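PDB 2RB5: haloacid dehalogenase-like hydrolase from Bacteroides thetaiotaomicron, which probably acts as a magnesium-dependent phosphatase of the haloacid dehalogenase superfamily. Local coordinates for residues F6-G11 with F209-N214. Numbering follows the deposited sequence.
With MG (magnesium ion), chain B; WO6 (trioxido(oxo)tungsten), chain C.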
ATOM      1  N   PHE A   6       0.410  -6.431  10.305  1.00  5.83           N
ATOM      2  CA  PHE A   6       0.647  -5.687   9.079  1.00  5.66           C
ATOM      3  C   PHE A   6      -0.614  -4.971   8.660  1.00  5.70           C
ATOM      4  O   PHE A   6      -1.623  -5.641   8.349  1.00  6.87           O
ATOM      5  CB  PHE A   6       1.080  -6.639   7.936  1.00  6.42           C
ATOM      6  CG  PHE A   6       2.420  -7.271   8.240  1.00  6.24           C
ATOM      7  CD1 PHE A   6       2.519  -8.489   8.902  1.00  6.49           C
ATOM      8  CD2 PHE A   6       3.592  -6.609   7.899  1.00  6.20           C
ATOM      9  CE1 PHE A   6       3.771  -9.021   9.200  1.00  6.94           C
ATOM     10  CE2 PHE A   6       4.827  -7.140   8.192  1.00  6.39           C
ATOM     11  CZ  PHE A   6       4.918  -8.363   8.845  1.00  6.97           C
ATOM     12  N   PHE A   7      -0.579  -3.658   8.641  1.00  5.76           N
ATOM     13  CA  PHE A   7      -1.752  -2.849   8.357  1.00  6.18           C
ATOM     14  C   PHE A   7      -1.608  -2.075   7.058  1.00  6.05           C
ATOM     15  O   PHE A   7      -0.723  -1.234   6.921  1.00  6.37           O
ATOM     16  CB  PHE A   7      -1.986  -1.806   9.446  1.00  6.32           C
ATOM     17  CG  PHE A   7      -2.329  -2.379  10.794  1.00  6.38           C
ATOM     18  CD1 PHE A   7      -1.358  -2.528  11.779  1.00  6.88           C
ATOM     19  CD2 PHE A   7      -3.628  -2.755  11.104  1.00  6.62           C
ATOM     20  CE1 PHE A   7      -1.675  -3.062  13.012  1.00  7.22           C
ATOM     21  CE2 PHE A   7      -3.937  -3.284  12.336  1.00  7.37           C
ATOM     22  CZ  PHE A   7      -2.967  -3.446  13.292  1.00  7.46           C
ATOM     23  N   ASP A   8      -2.552  -2.303   6.129  1.00  6.20           N
ATOM     24  CA  ASP A   8      -2.793  -1.321   5.074  1.00  6.47           C
ATOM     25  C   ASP A   8      -3.194   0.018   5.728  1.00  6.33           C
ATOM     26  O   ASP A   8      -3.702   0.051   6.852  1.00  6.80           O
ATOM     27  CB  ASP A   8      -3.885  -1.866   4.177  1.00  7.03           C
ATOM     28  CG  ASP A   8      -4.315  -0.910   3.092  1.00  7.65           C
ATOM     29  OD1 ASP A   8      -5.523  -0.614   3.012  1.00  7.71           O
ATOM     30  OD2 ASP A   8      -3.396  -0.484   2.340  1.00  7.92           O
ATOM     31  N   ILE A   9      -2.987   1.107   4.977  1.00  6.57           N
ATOM     32  CA  ILE A   9      -3.406   2.420   5.469  1.00  7.03           C
ATOM     33  C   ILE A   9      -4.820   2.750   5.008  1.00  7.33           C
ATOM     34  O   ILE A   9      -5.772   2.794   5.818  1.00  7.95           O
ATOM     35  CB  ILE A   9      -2.446   3.564   5.078  1.00  7.02           C
ATOM     36  CG1 ILE A   9      -1.013   3.297   5.559  1.00  7.00           C
ATOM     37  CG2 ILE A   9      -2.973   4.861   5.641  1.00  8.77           C
ATOM     38  CD1 ILE A   9      -0.004   4.283   4.990  1.00  7.54           C
ATOM     39  N   ASP A  10      -5.017   3.024   3.739  1.00  7.77           N
ATOM     40  CA  ASP A  10      -6.270   3.628   3.261  1.00  8.63           C
ATOM     41  C   ASP A  10      -7.384   2.612   3.254  1.00  8.27           C
ATOM     42  O   ASP A  10      -7.327   1.561   2.648  1.00  8.60           O
ATOM     43  CB  ASP A  10      -6.047   4.188   1.873  1.00 10.33           C
ATOM     44  CG  ASP A  10      -4.973   5.252   1.906  1.00 10.53           C
ATOM     45  OD1 ASP A  10      -5.224   6.345   2.428  1.00 13.50           O
ATOM     46  OD2 ASP A  10      -3.812   4.945   1.449  1.00 11.45           O
ATOM     47  N   GLY A  11      -8.452   2.952   4.020  1.00  8.54           N
ATOM     48  CA  GLY A  11      -9.576   2.048   4.175  1.00  8.62           C
ATOM     49  C   GLY A  11      -9.401   0.998   5.262  1.00  7.96           C
ATOM     50  O   GLY A  11     -10.320   0.206   5.488  1.00  9.22           O
ATOM     51  N   PHE A 209      -4.086  -7.012   7.767  1.00  6.13           N
ATOM     52  CA  PHE A 209      -5.346  -6.277   7.753  1.00  6.39           C
ATOM     53  C   PHE A 209      -5.437  -5.448   6.483  1.00  6.33           C
ATOM     54  O   PHE A 209      -4.507  -4.687   6.185  1.00  6.65           O
ATOM     55  CB  PHE A 209      -5.451  -5.305   8.942  1.00  6.47           C
ATOM     56  CG  PHE A 209      -5.324  -5.935  10.303  1.00  6.30           C
ATOM     57  CD1 PHE A 209      -4.065  -6.306  10.807  1.00  6.85           C
ATOM     58  CD2 PHE A 209      -6.434  -6.142  11.079  1.00  7.39           C
ATOM     59  CE1 PHE A 209      -3.970  -6.829  12.065  1.00  7.85           C
ATOM     60  CE2 PHE A 209      -6.309  -6.657  12.385  1.00  8.24           C
ATOM     61  CZ  PHE A 209      -5.068  -7.014  12.883  1.00  8.57           C
ATOM     62  N   GLY A 210      -6.519  -5.583   5.737  1.00  6.55           N
ATOM     63  CA  GLY A 210      -6.660  -4.825   4.509  1.00  6.96           C
ATOM     64  C   GLY A 210      -8.079  -4.724   4.029  1.00  6.98           C
ATOM     65  O   GLY A 210      -8.981  -5.427   4.488  1.00  7.61           O
ATOM     66  N   ASP A 211      -8.257  -3.834   3.050  1.00  7.52           N
ATOM     67  CA  ASP A 211      -9.539  -3.536   2.442  1.00  7.88           C
ATOM     68  C   ASP A 211      -9.540  -3.652   0.915  1.00  8.05           C
ATOM     69  O   ASP A 211     -10.637  -3.532   0.364  1.00 10.01           O
ATOM     70  CB  ASP A 211     -10.056  -2.144   2.785  1.00  8.53           C
ATOM     71  CG  ASP A 211      -9.301  -1.063   2.048  1.00  8.38           C
ATOM     72  OD1 ASP A 211      -8.047  -1.154   2.034  1.00  8.32           O
ATOM     73  OD2 ASP A 211      -9.934  -0.175   1.429  1.00  9.53           O
ATOM     74  N   GLY A 212      -8.417  -3.805   0.295  1.00  8.60           N
ATOM     75  CA  GLY A 212      -8.314  -3.578  -1.165  1.00  9.31           C
ATOM     76  C   GLY A 212      -7.716  -4.732  -1.915  1.00  8.76           C
ATOM     77  O   GLY A 212      -7.117  -5.679  -1.384  1.00  8.69           O
ATOM     78  N   GLY A 213      -7.817  -4.647  -3.260  1.00  9.84           N
ATOM     79  CA  GLY A 213      -7.267  -5.690  -4.098  1.00 10.17           C
ATOM     80  C   GLY A 213      -5.771  -5.864  -3.933  1.00  9.54           C
ATOM     81  O   GLY A 213      -5.268  -7.022  -4.038  1.00  9.93           O
ATOM     82  N   ASN A 214      -5.037  -4.809  -3.645  1.00  8.69           N
ATOM     83  CA  ASN A 214      -3.590  -4.891  -3.413  1.00  9.07           C
ATOM     84  C   ASN A 214      -3.221  -5.471  -2.052  1.00  8.45           C
ATOM     85  O   ASN A 214      -2.047  -5.617  -1.780  1.00  8.91           O
ATOM     86  CB  ASN A 214      -2.886  -3.545  -3.655  1.00  9.90           C
ATOM     87  CG  ASN A 214      -3.142  -2.522  -2.580  1.00  9.25           C
ATOM     88  OD1 ASN A 214      -4.217  -2.528  -1.937  1.00 10.25           O
ATOM     89  ND2 ASN A 214      -2.170  -1.607  -2.382  1.00  9.80           N
TER
HETATM   90 MG    MG B 701      -6.563   0.107   1.371  1.00  7.99          MG
HETATM   91  W   WO6 C 801      -3.156   1.304   0.933  1.00 10.28           W
HETATM   92  O1  WO6 C 801      -2.818   2.778  -0.077  1.00 11.43           O
HETATM   93  O2  WO6 C 801      -4.889   1.232   0.857  1.00  8.37           O
HETATM   94  O3  WO6 C 801      -2.450   1.965   2.308  1.00  9.42           O
HETATM   95  O4  WO6 C 801      -2.254   0.315  -0.083  1.00  9.18           O
HETATM   96  O   HOH W   1      -7.835   0.848  -0.070  1.00  9.61           O
HETATM   97  O   HOH W   2      -5.835  -1.469   0.183  1.00  8.66           O
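Phe7 and Phe209, bridge partners on neighbouring parallel strands, stack their rings in offset fashion: the centroids lie 4.4 Å apart and the planes differ by 18°. The Phe7 rim, led by CE2, sits over one face of Phe209, displaced from its centre, with CE2 3.4 Å from Phe209 CD1. Both rings meet Ile251 and Met255 of helix 250-258, which packs on this side of the sheet. An alanine in place of Phe209 would probably open a gap beside the Phe7 ring and take away one of the rings that Ile251 and Met255 pack on. Two backbone bonds fix the register, Phe209 N to Phe6 O and the straighter Asp8 N to Phe209 O (3.1 Å, 170° at the hydrogen).

Where the strands end, Asp8 turns toward 209-214. Its CB lies 3.5 Å from Phe209 O, with Gly210 CA a little farther off; CG, anti to the backbone N (chi1 176°), brings the carboxylate to span two bound groups, one oxygen to each. OD1 binds magnesium at 2.1 Å and also accepts a hydrogen bond from Thr12, whereas OD2 meets the tungsten of the bound tungstate at 2.3 Å. Asp211 OD1 comes within 2.8 Å of Asp8 OD1, a closeness explained by the metal they share. Asp10 O, a tungstate oxygen and two waters complete six ligands; one water donates to Asp211 OD2, the other to Asn214 OD1. The backbone N-H groups of Ile9 and Asp10 converge on tungstate O3, while Asn214 ND2 reaches O4 with a nearly straight bond. Asp10 points its carboxylate to Arg45 in a salt bridge. Acidic ligands from two adjacent strand ends, with an oxyanion bridging Asp8 and magnesium, are the signature of the HAD active site, whose DxDx(T/V) motif is matched here by Asp8, Asp10 and Thr12.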